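Local structure of biotin protein ligase-like protein of unknown function (Silicibacter sp., 3BFM) at residues A[217-221]-A[222-226]. The protein is of unknown function but belongs to the biotin/lipoate protein ligase family, so it may handle a biotin- or lipoate-like substrate, and it binds calcium in the crystal. Numbering follows the deposited sequence.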
ATOM      1  N   LEU A 217     -11.557  19.634 -27.296  1.00 20.66           N
ATOM      2  CA  LEU A 217     -12.242  20.928 -27.306  1.00 19.84           C
ATOM      3  C   LEU A 217     -12.521  21.303 -28.764  1.00 18.78           C
ATOM      4  O   LEU A 217     -11.595  21.577 -29.539  1.00 21.11           O
ATOM      5  CB  LEU A 217     -11.385  21.980 -26.622  1.00 19.27           C
ATOM      6  CG  LEU A 217     -11.996  23.343 -26.297  1.00 21.83           C
ATOM      7  CD1 LEU A 217     -13.173  23.174 -25.359  1.00 25.28           C
ATOM      8  CD2 LEU A 217     -10.941  24.284 -25.693  1.00 23.18           C
ATOM      9  N   ARG A 218     -13.790  21.264 -29.117  1.00 21.42           N
ATOM     10  CA  ARG A 218     -14.215  21.502 -30.505  1.00 19.98           C
ATOM     11  C   ARG A 218     -14.682  22.928 -30.716  1.00 19.54           C
ATOM     12  O   ARG A 218     -15.686  23.382 -30.124  1.00 20.51           O
ATOM     13  CB  ARG A 218     -15.281  20.492 -30.883  1.00 20.84           C
ATOM     14  CG  ARG A 218     -15.587  20.483 -32.378  1.00 19.95           C
ATOM     15  CD  ARG A 218     -16.227  19.161 -32.727  1.00 20.25           C
ATOM     16  NE  ARG A 218     -15.213  18.102 -32.762  1.00 23.54           N
ATOM     17  CZ  ARG A 218     -15.467  16.811 -32.901  1.00 29.25           C
ATOM     18  NH1 ARG A 218     -16.721  16.356 -32.999  1.00 33.97           N
ATOM     19  NH2 ARG A 218     -14.454  15.972 -32.910  1.00 27.17           N
ATOM     20  N   ASP A 219     -13.943  23.672 -31.531  1.00 20.73           N
ATOM     21  CA  ASP A 219     -14.425  25.007 -31.912  1.00 25.44           C
ATOM     22  C   ASP A 219     -15.057  24.900 -33.322  1.00 27.91           C
ATOM     23  O   ASP A 219     -15.420  23.793 -33.766  1.00 25.53           O
ATOM     24  CB  ASP A 219     -13.359  26.120 -31.704  1.00 28.99           C
ATOM     25  CG  ASP A 219     -12.312  26.155 -32.764  1.00 37.42           C
ATOM     26  OD1 ASP A 219     -12.555  25.630 -33.888  1.00 36.85           O
ATOM     27  OD2 ASP A 219     -11.241  26.748 -32.476  1.00 36.29           O
ATOM     28  N   GLU A 220     -15.240  26.028 -34.000  1.00 26.46           N
ATOM     29  CA  GLU A 220     -16.078  26.041 -35.193  1.00 27.20           C
ATOM     30  C   GLU A 220     -15.438  25.239 -36.321  1.00 22.82           C
ATOM     31  O   GLU A 220     -16.151  24.650 -37.103  1.00 22.85           O
ATOM     32  CB  GLU A 220     -16.388  27.477 -35.645  1.00 27.89           C
ATOM     33  CG  GLU A 220     -17.446  28.182 -34.782  1.00 32.22           C
ATOM     34  CD  GLU A 220     -17.851  29.539 -35.328  1.00 36.68           C
ATOM     35  OE1 GLU A 220     -16.974  30.435 -35.304  1.00 43.62           O
ATOM     36  OE2 GLU A 220     -19.035  29.682 -35.780  1.00 30.59           O
ATOM     37  N   THR A 221     -14.113  25.176 -36.341  1.00 22.39           N
ATOM     38  CA  THR A 221     -13.378  24.590 -37.483  1.00 23.72           C
ATOM     39  C   THR A 221     -12.424  23.464 -37.163  1.00 22.33           C
ATOM     40  O   THR A 221     -11.907  22.811 -38.081  1.00 21.90           O
ATOM     41  CB  THR A 221     -12.587  25.678 -38.246  1.00 25.58           C
ATOM     42  OG1 THR A 221     -11.568  26.200 -37.381  1.00 30.87           O
ATOM     43  CG2 THR A 221     -13.502  26.805 -38.702  1.00 29.58           C
ATOM     44  N   THR A 222     -12.204  23.172 -35.879  1.00 20.59           N
ATOM     45  CA  THR A 222     -11.187  22.217 -35.519  1.00 21.47           C
ATOM     46  C   THR A 222     -11.472  21.638 -34.148  1.00 17.63           C
ATOM     47  O   THR A 222     -12.336  22.124 -33.443  1.00 19.50           O
ATOM     48  CB  THR A 222      -9.787  22.868 -35.512  1.00 24.29           C
ATOM     49  OG1 THR A 222      -8.778  21.851 -35.563  1.00 24.43           O
ATOM     50  CG2 THR A 222      -9.587  23.766 -34.289  1.00 23.73           C
ATOM     51  N   THR A 223     -10.785  20.550 -33.832  1.00 18.54           N
ATOM     52  CA  THR A 223     -10.806  19.990 -32.477  1.00 17.75           C
ATOM     53  C   THR A 223      -9.410  20.106 -31.903  1.00 19.82           C
ATOM     54  O   THR A 223      -8.437  19.622 -32.482  1.00 22.87           O
ATOM     55  CB  THR A 223     -11.229  18.535 -32.457  1.00 15.05           C
ATOM     56  OG1 THR A 223     -12.514  18.372 -33.071  1.00 21.46           O
ATOM     57  CG2 THR A 223     -11.315  18.012 -31.012  1.00 18.57           C
ATOM     58  N   HIS A 224      -9.313  20.759 -30.748  1.00 20.53           N
ATOM     59  CA  HIS A 224      -8.045  20.894 -30.035  1.00 23.40           C
ATOM     60  C   HIS A 224      -7.923  19.721 -29.108  1.00 22.36           C
ATOM     61  O   HIS A 224      -8.928  19.268 -28.550  1.00 23.03           O
ATOM     62  CB  HIS A 224      -8.028  22.178 -29.215  1.00 24.98           C
ATOM     63  CG  HIS A 224      -8.263  23.404 -30.019  1.00 24.85           C
ATOM     64  ND1 HIS A 224      -7.297  23.937 -30.841  1.00 26.28           N
ATOM     65  CD2 HIS A 224      -9.350  24.201 -30.144  1.00 24.01           C
ATOM     66  CE1 HIS A 224      -7.776  25.016 -31.434  1.00 30.11           C
ATOM     67  NE2 HIS A 224      -9.024  25.190 -31.039  1.00 32.25           N
ATOM     68  N   LEU A 225      -6.701  19.207 -28.974  1.00 25.42           N
ATOM     69  CA  LEU A 225      -6.378  18.256 -27.905  1.00 25.58           C
ATOM     70  C   LEU A 225      -5.516  18.962 -26.862  1.00 25.45           C
ATOM     71  O   LEU A 225      -4.427  19.425 -27.156  1.00 25.10           O
ATOM     72  CB  LEU A 225      -5.665  17.012 -28.445  1.00 27.35           C
ATOM     73  CG  LEU A 225      -5.226  15.978 -27.402  1.00 26.43           C
ATOM     74  CD1 LEU A 225      -6.414  15.282 -26.877  1.00 22.95           C
ATOM     75  CD2 LEU A 225      -4.282  14.950 -28.018  1.00 28.84           C
ATOM     76  N   ILE A 226      -6.027  19.044 -25.643  1.00 23.22           N
ATOM     77  CA  ILE A 226      -5.299  19.665 -24.539  0.70 22.88           C
ATOM     78  C   ILE A 226      -4.882  18.526 -23.623  1.00 20.90           C
ATOM     79  O   ILE A 226      -5.729  17.941 -22.937  1.00 20.84           O
ATOM     80  CB  ILE A 226      -6.162  20.677 -23.790  0.70 24.22           C
ATOM     81  CG1 ILE A 226      -6.909  21.591 -24.774  0.70 24.46           C
ATOM     82  CG2 ILE A 226      -5.309  21.478 -22.796  0.70 25.31           C
ATOM     83  CD1 ILE A 226      -6.031  22.561 -25.507  0.70 31.97           C
TER
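Leu217 and His224 are an antiparallel hydrogen-bonded pair, one step before the last pair of the hairpin of strands 215-218 and 223-226, at the surface of the C-terminal DUF4444 region: Leu217 N donates to His224 O (2.9 Å), and His224 N to Leu217 O (2.7 Å). Strand 205-209 completes this small sheet beyond Leu217, and Arg202 packs against Leu217 and His224. At the next, non-hydrogen-bonded pair, Arg218 reaches across to Thr223, the chain bent at chi3 (-76°), and presents the edge of its guanidinium. Arg218 NE donates a hydrogen bond to Thr223 OG1 (2.7 Å), which lies almost in the guanidinium plane; a weak bond from NH2 reaches the same oxygen. Asp219 N donates a hydrogen bond to Thr222 O, and the Asp219 carboxylate turns inward, with CG between the backbone N and the carbonyl carbon (chi1 78°). Asp219 OD1 accepts from Thr221 N at 2.9 Å, an Asx turn, and from Thr222 N at 3.2 Å. His224 NE2 donates to Asp219 OD2 at 3.1 Å, from above the carboxylate plane, which stands 83° to the ring. Thr222 CG2 lies over one face of that ring, near its rim. With an alanine at Asp219, the Thr221 and Thr222 amides would probably lose their shared acceptor and the imidazole would be freer to turn. One carboxylate thus ties turn backbone to strand side chain, and its charge would tend to favour a protonated His224.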